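Local coordinates for amino acid amide racemase (PDB 6GIO), which belongs to the class-III aminotransferase family of enzymes and binds pyridoxal-5'-phosphate, at residues E365-Y377 and F386-F398. Numbering follows the deposited sequence.
Sequences EPAPVTTTAKIIY and FTYVGLNANVLEF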
loop_
_atom_site.group_PDB
_atom_site.type_symbol
_atom_site.label_atom_id
_atom_site.label_comp_id
_atom_site.label_asym_id
_atom_site.label_seq_id
_atom_site.Cartn_x
_atom_site.Cartn_y
_atom_site.Cartn_z
ATOM N N GLU C 365 -0.237 32.923 19.259
ATOM C CA GLU C 365 -1.036 31.854 19.784
ATOM C C GLU C 365 -1.930 31.300 18.645
ATOM O O GLU C 365 -2.637 32.059 17.984
ATOM C CB GLU C 365 -1.896 32.344 20.956
ATOM C CG GLU C 365 -2.673 31.255 21.687
ATOM C CD GLU C 365 -1.780 30.248 22.434
ATOM O OE1 GLU C 365 -0.527 30.429 22.515
ATOM O OE2 GLU C 365 -2.336 29.243 22.939
ATOM N N PRO C 366 -1.914 29.976 18.440
ATOM C CA PRO C 366 -2.694 29.368 17.360
ATOM C C PRO C 366 -4.180 29.643 17.501
ATOM O O PRO C 366 -4.677 29.611 18.591
ATOM C CB PRO C 366 -2.475 27.854 17.543
ATOM C CG PRO C 366 -1.382 27.705 18.567
ATOM C CD PRO C 366 -1.005 29.035 19.122
ATOM N N ALA C 367 -4.904 29.838 16.407
ATOM C CA ALA C 367 -6.366 29.963 16.521
ATOM C C ALA C 367 -6.913 28.663 17.011
ATOM O O ALA C 367 -6.300 27.609 16.783
ATOM C CB ALA C 367 -7.009 30.338 15.203
ATOM N N PRO C 368 -8.067 28.719 17.701
ATOM C CA PRO C 368 -8.615 27.477 18.185
ATOM C C PRO C 368 -9.092 26.645 16.995
ATOM O O PRO C 368 -9.489 27.212 15.962
ATOM C CB PRO C 368 -9.763 27.906 19.121
ATOM C CG PRO C 368 -9.986 29.353 18.904
ATOM C CD PRO C 368 -8.844 29.907 18.103
ATOM N N VAL C 369 -9.003 25.323 17.134
ATOM C CA VAL C 369 -9.312 24.380 16.055
ATOM C C VAL C 369 -10.765 24.492 15.589
ATOM O O VAL C 369 -11.057 24.256 14.416
ATOM C CB VAL C 369 -8.987 22.909 16.469
ATOM C CG1 VAL C 369 -9.826 22.466 17.656
ATOM C CG2 VAL C 369 -9.204 21.935 15.311
ATOM N N THR C 370 -11.672 24.857 16.487
ATOM C CA THR C 370 -13.058 25.073 16.088
ATOM C C THR C 370 -13.226 26.216 15.048
ATOM O O THR C 370 -14.020 26.103 14.082
ATOM C CB THR C 370 -13.997 25.255 17.312
ATOM O OG1 THR C 370 -15.297 25.630 16.845
ATOM C CG2 THR C 370 -13.525 26.319 18.223
ATOM N N THR C 371 -12.469 27.298 15.213
ATOM C CA THR C 371 -12.436 28.375 14.241
ATOM C C THR C 371 -11.887 27.883 12.901
ATOM O O THR C 371 -12.491 28.112 11.866
ATOM C CB THR C 371 -11.576 29.540 14.762
ATOM O OG1 THR C 371 -12.150 29.992 15.977
ATOM C CG2 THR C 371 -11.494 30.707 13.777
ATOM N N THR C 372 -10.759 27.185 12.932
ATOM C CA THR C 372 -10.158 26.645 11.716
ATOM C C THR C 372 -11.115 25.682 10.983
ATOM O O THR C 372 -11.308 25.788 9.779
ATOM C CB THR C 372 -8.833 25.964 12.087
ATOM O OG1 THR C 372 -8.035 26.916 12.820
ATOM C CG2 THR C 372 -8.075 25.453 10.857
ATOM N N ALA C 373 -11.755 24.790 11.711
ATOM C CA ALA C 373 -12.765 23.883 11.109
ATOM C C ALA C 373 -13.951 24.628 10.476
ATOM O O ALA C 373 -14.446 24.219 9.440
ATOM C CB ALA C 373 -13.272 22.849 12.127
ATOM N N LYS C 374 -14.369 25.731 11.085
ATOM C CA LYS C 374 -15.456 26.530 10.563
ATOM C C LYS C 374 -15.055 27.197 9.283
ATOM O O LYS C 374 -15.876 27.348 8.383
ATOM C CB LYS C 374 -15.892 27.608 11.568
ATOM C CG LYS C 374 -16.733 27.050 12.690
ATOM C CD LYS C 374 -17.175 28.147 13.624
ATOM C CE LYS C 374 -17.942 27.544 14.782
ATOM N NZ LYS C 374 -18.546 28.598 15.645
ATOM N N ILE C 375 -13.805 27.637 9.196
ATOM C CA ILE C 375 -13.328 28.233 7.947
ATOM C C ILE C 375 -13.369 27.207 6.782
ATOM O O ILE C 375 -13.800 27.532 5.663
ATOM C CB ILE C 375 -11.920 28.835 8.124
ATOM C CG1 ILE C 375 -12.001 30.041 9.082
ATOM C CG2 ILE C 375 -11.340 29.243 6.784
ATOM C CD1 ILE C 375 -10.666 30.488 9.611
ATOM N N ILE C 376 -12.935 25.972 7.034
ATOM C CA ILE C 376 -13.015 24.901 6.012
ATOM C C ILE C 376 -14.476 24.607 5.612
ATOM O O ILE C 376 -14.799 24.431 4.431
ATOM C CB ILE C 376 -12.436 23.558 6.525
ATOM C CG1 ILE C 376 -11.007 23.701 7.047
ATOM C CG2 ILE C 376 -12.467 22.526 5.430
ATOM C CD1 ILE C 376 -10.007 24.169 6.037
ATOM N N TYR C 377 -15.341 24.497 6.618
ATOM C CA TYR C 377 -16.755 24.211 6.365
ATOM C C TYR C 377 -17.419 25.315 5.551
ATOM O O TYR C 377 -18.171 25.068 4.596
ATOM C CB TYR C 377 -17.499 24.053 7.671
ATOM C CG TYR C 377 -18.954 23.825 7.459
ATOM C CD1 TYR C 377 -19.437 22.555 7.232
ATOM C CD2 TYR C 377 -19.855 24.881 7.498
ATOM C CE1 TYR C 377 -20.784 22.326 7.042
ATOM C CE2 TYR C 377 -21.208 24.664 7.310
ATOM C CZ TYR C 377 -21.658 23.382 7.076
ATOM O OH TYR C 377 -22.993 23.167 6.876
ATOM N N PHE C 386 -10.719 22.506 0.999
ATOM C CA PHE C 386 -9.343 22.552 1.540
ATOM C C PHE C 386 -9.313 21.949 2.919
ATOM O O PHE C 386 -10.343 21.446 3.400
ATOM C CB PHE C 386 -8.717 23.966 1.452
ATOM C CG PHE C 386 -9.583 25.075 2.005
ATOM C CD1 PHE C 386 -10.665 25.576 1.268
ATOM C CD2 PHE C 386 -9.290 25.661 3.234
ATOM C CE1 PHE C 386 -11.461 26.600 1.764
ATOM C CE2 PHE C 386 -10.085 26.689 3.740
ATOM C CZ PHE C 386 -11.175 27.147 3.010
ATOM N N THR C 387 -8.133 21.966 3.552
ATOM C CA THR C 387 -7.932 21.250 4.825
ATOM C C THR C 387 -7.116 22.093 5.766
ATOM O O THR C 387 -6.728 23.191 5.415
ATOM C CB THR C 387 -7.208 19.917 4.602
ATOM O OG1 THR C 387 -5.903 20.169 4.072
ATOM C CG2 THR C 387 -7.977 19.059 3.625
ATOM N N TYR C 388 -6.857 21.587 6.971
ATOM C CA TYR C 388 -5.810 22.171 7.796
ATOM C C TYR C 388 -4.801 21.149 8.328
ATOM O O TYR C 388 -5.080 19.956 8.454
ATOM C CB TYR C 388 -6.384 22.948 8.965
ATOM C CG TYR C 388 -7.291 22.156 9.863
ATOM C CD1 TYR C 388 -6.799 21.365 10.888
ATOM C CD2 TYR C 388 -8.660 22.224 9.685
ATOM C CE1 TYR C 388 -7.658 20.662 11.726
ATOM C CE2 TYR C 388 -9.516 21.540 10.503
ATOM C CZ TYR C 388 -9.025 20.765 11.519
ATOM O OH TYR C 388 -9.954 20.113 12.292
ATOM N N VAL C 389 -3.633 21.665 8.656
ATOM C CA VAL C 389 -2.560 20.865 9.191
ATOM C C VAL C 389 -1.972 21.581 10.379
ATOM O O VAL C 389 -2.525 22.584 10.848
ATOM C CB VAL C 389 -1.491 20.589 8.109
ATOM C CG1 VAL C 389 -2.130 19.771 6.988
ATOM C CG2 VAL C 389 -0.853 21.873 7.585
ATOM N N GLY C 390 -0.899 21.016 10.923
ATOM C CA GLY C 390 -0.069 21.717 11.911
ATOM C C GLY C 390 -0.117 21.069 13.271
ATOM O O GLY C 390 -1.098 20.468 13.649
ATOM N N LEU C 391 0.949 21.212 14.031
ATOM C CA LEU C 391 0.972 20.659 15.387
ATOM C C LEU C 391 -0.099 21.310 16.282
ATOM O O LEU C 391 -0.449 20.734 17.293
ATOM C CB LEU C 391 2.366 20.825 16.005
ATOM C CG LEU C 391 3.505 20.144 15.215
ATOM C CD1 LEU C 391 4.878 20.430 15.811
ATOM C CD2 LEU C 391 3.306 18.647 15.078
ATOM N N ASN C 392 -0.612 22.501 15.904
ATOM C CA ASN C 392 -1.688 23.153 16.642
ATOM C C ASN C 392 -3.033 23.191 15.898
ATOM O O ASN C 392 -3.935 23.891 16.312
ATOM C CB ASN C 392 -1.219 24.549 17.052
ATOM C CG ASN C 392 0.024 24.499 17.946
ATOM O OD1 ASN C 392 -0.071 24.096 19.085
ATOM N ND2 ASN C 392 1.181 24.892 17.422
ATOM N N ALA C 393 -3.184 22.419 14.813
ATOM C CA ALA C 393 -4.469 22.327 14.127
ATOM C C ALA C 393 -5.019 23.686 13.620
ATOM O O ALA C 393 -6.239 23.938 13.667
ATOM C CB ALA C 393 -5.489 21.672 15.031
ATOM N N ASN C 394 -4.115 24.545 13.158
ATOM C CA ASN C 394 -4.441 25.932 12.847
ATOM C C ASN C 394 -3.843 26.450 11.517
ATOM O O ASN C 394 -3.882 27.643 11.261
ATOM C CB ASN C 394 -3.918 26.784 13.981
ATOM C CG ASN C 394 -2.420 26.863 13.970
ATOM O OD1 ASN C 394 -1.742 25.818 13.999
ATOM N ND2 ASN C 394 -1.883 28.092 13.918
ATOM N N VAL C 395 -3.236 25.579 10.703
ATOM C CA VAL C 395 -2.636 25.992 9.430
ATOM C C VAL C 395 -3.534 25.472 8.294
ATOM O O VAL C 395 -3.617 24.254 8.078
ATOM C CB VAL C 395 -1.200 25.416 9.218
ATOM C CG1 VAL C 395 -0.579 26.026 7.977
ATOM C CG2 VAL C 395 -0.283 25.687 10.378
ATOM N N LEU C 396 -4.201 26.389 7.575
ATOM C CA LEU C 396 -4.930 26.046 6.385
ATOM C C LEU C 396 -3.915 25.550 5.380
ATOM O O LEU C 396 -2.875 26.178 5.182
ATOM C CB LEU C 396 -5.679 27.248 5.817
ATOM C CG LEU C 396 -6.677 27.961 6.725
ATOM C CD1 LEU C 396 -7.342 29.063 5.954
ATOM C CD2 LEU C 396 -7.665 27.007 7.333
ATOM N N GLU C 397 -4.225 24.415 4.758
ATOM C CA GLU C 397 -3.373 23.799 3.733
ATOM C C GLU C 397 -3.980 23.961 2.324
ATOM O O GLU C 397 -5.177 23.663 2.107
ATOM C CB GLU C 397 -3.201 22.292 4.018
ATOM C CG GLU C 397 -2.518 21.565 2.869
ATOM C CD GLU C 397 -2.080 20.160 3.220
ATOM O OE1 GLU C 397 -2.749 19.191 2.850
ATOM O OE2 GLU C 397 -1.034 20.025 3.841
ATOM N N PHE C 398 -3.154 24.434 1.395
ATOM C CA PHE C 398 -3.528 24.567 -0.021
ATOM C C PHE C 398 -2.508 23.810 -0.857
ATOM O O PHE C 398 -1.321 24.206 -0.960
ATOM C CB PHE C 398 -3.623 26.035 -0.448
ATOM C CG PHE C 398 -4.646 26.819 0.341
ATOM C CD1 PHE C 398 -5.994 26.628 0.136
ATOM C CD2 PHE C 398 -4.256 27.688 1.320
ATOM C CE1 PHE C 398 -6.957 27.308 0.894
ATOM C CE2 PHE C 398 -5.206 28.377 2.076
ATOM C CZ PHE C 398 -6.561 28.193 1.865
HETATM O O HOH W 1 -13.561 23.154 2.169
#
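The ring of Tyr388 meets Ile376 at its edge, with CG1 of Ile376 lying in the ring plane 3.8 Å from Tyr388 CD2. Two methyls come in obliquely: Thr372 CG2, 3.5 Å from Tyr388 CD2, and Val369 CG2, 3.6 Å from Tyr388 OH. Outside the contact, Phe23 makes an edge-to-face pair with the same ring. The Phe386 ring has Phe398 CE1 over one face, offset toward the rim, while CD1 of Ile376 approaches obliquely, 3.3 Å from Phe386 CD2. Ile376 can serve both rings because chi1 (-55°) sets CG1 anti to the carbonyl carbon, at Tyr388, and chi2 (-61°) then takes CD1 to Phe386; its other branch, CG2, is pressed to 3.1 Å from Phe386 O. Leu396 CD2 touches Thr372 CG2 and Ile376 CD1.

At the other end Pro366 lays CG 3.5 Å from CB of Asn392, in the type I turn Gly390–Ala393, within the loop that links the two strands. Pro366 CB also touches the amide of Asn394, whose ND2 donates to Leu357 O in the neighbouring strand.

Helix 369-377 thus lies along a beta hairpin, nearly antiparallel to strand 387-389 (151°), while on the hairpin Glu397 makes a salt bridge with Lys241 of the pyridoxal-5'-phosphate pocket. Methyls and rings do most of the holding, so the fit probably rests mainly on apolar packing, with a water tying Ile376 O to Phe386 N.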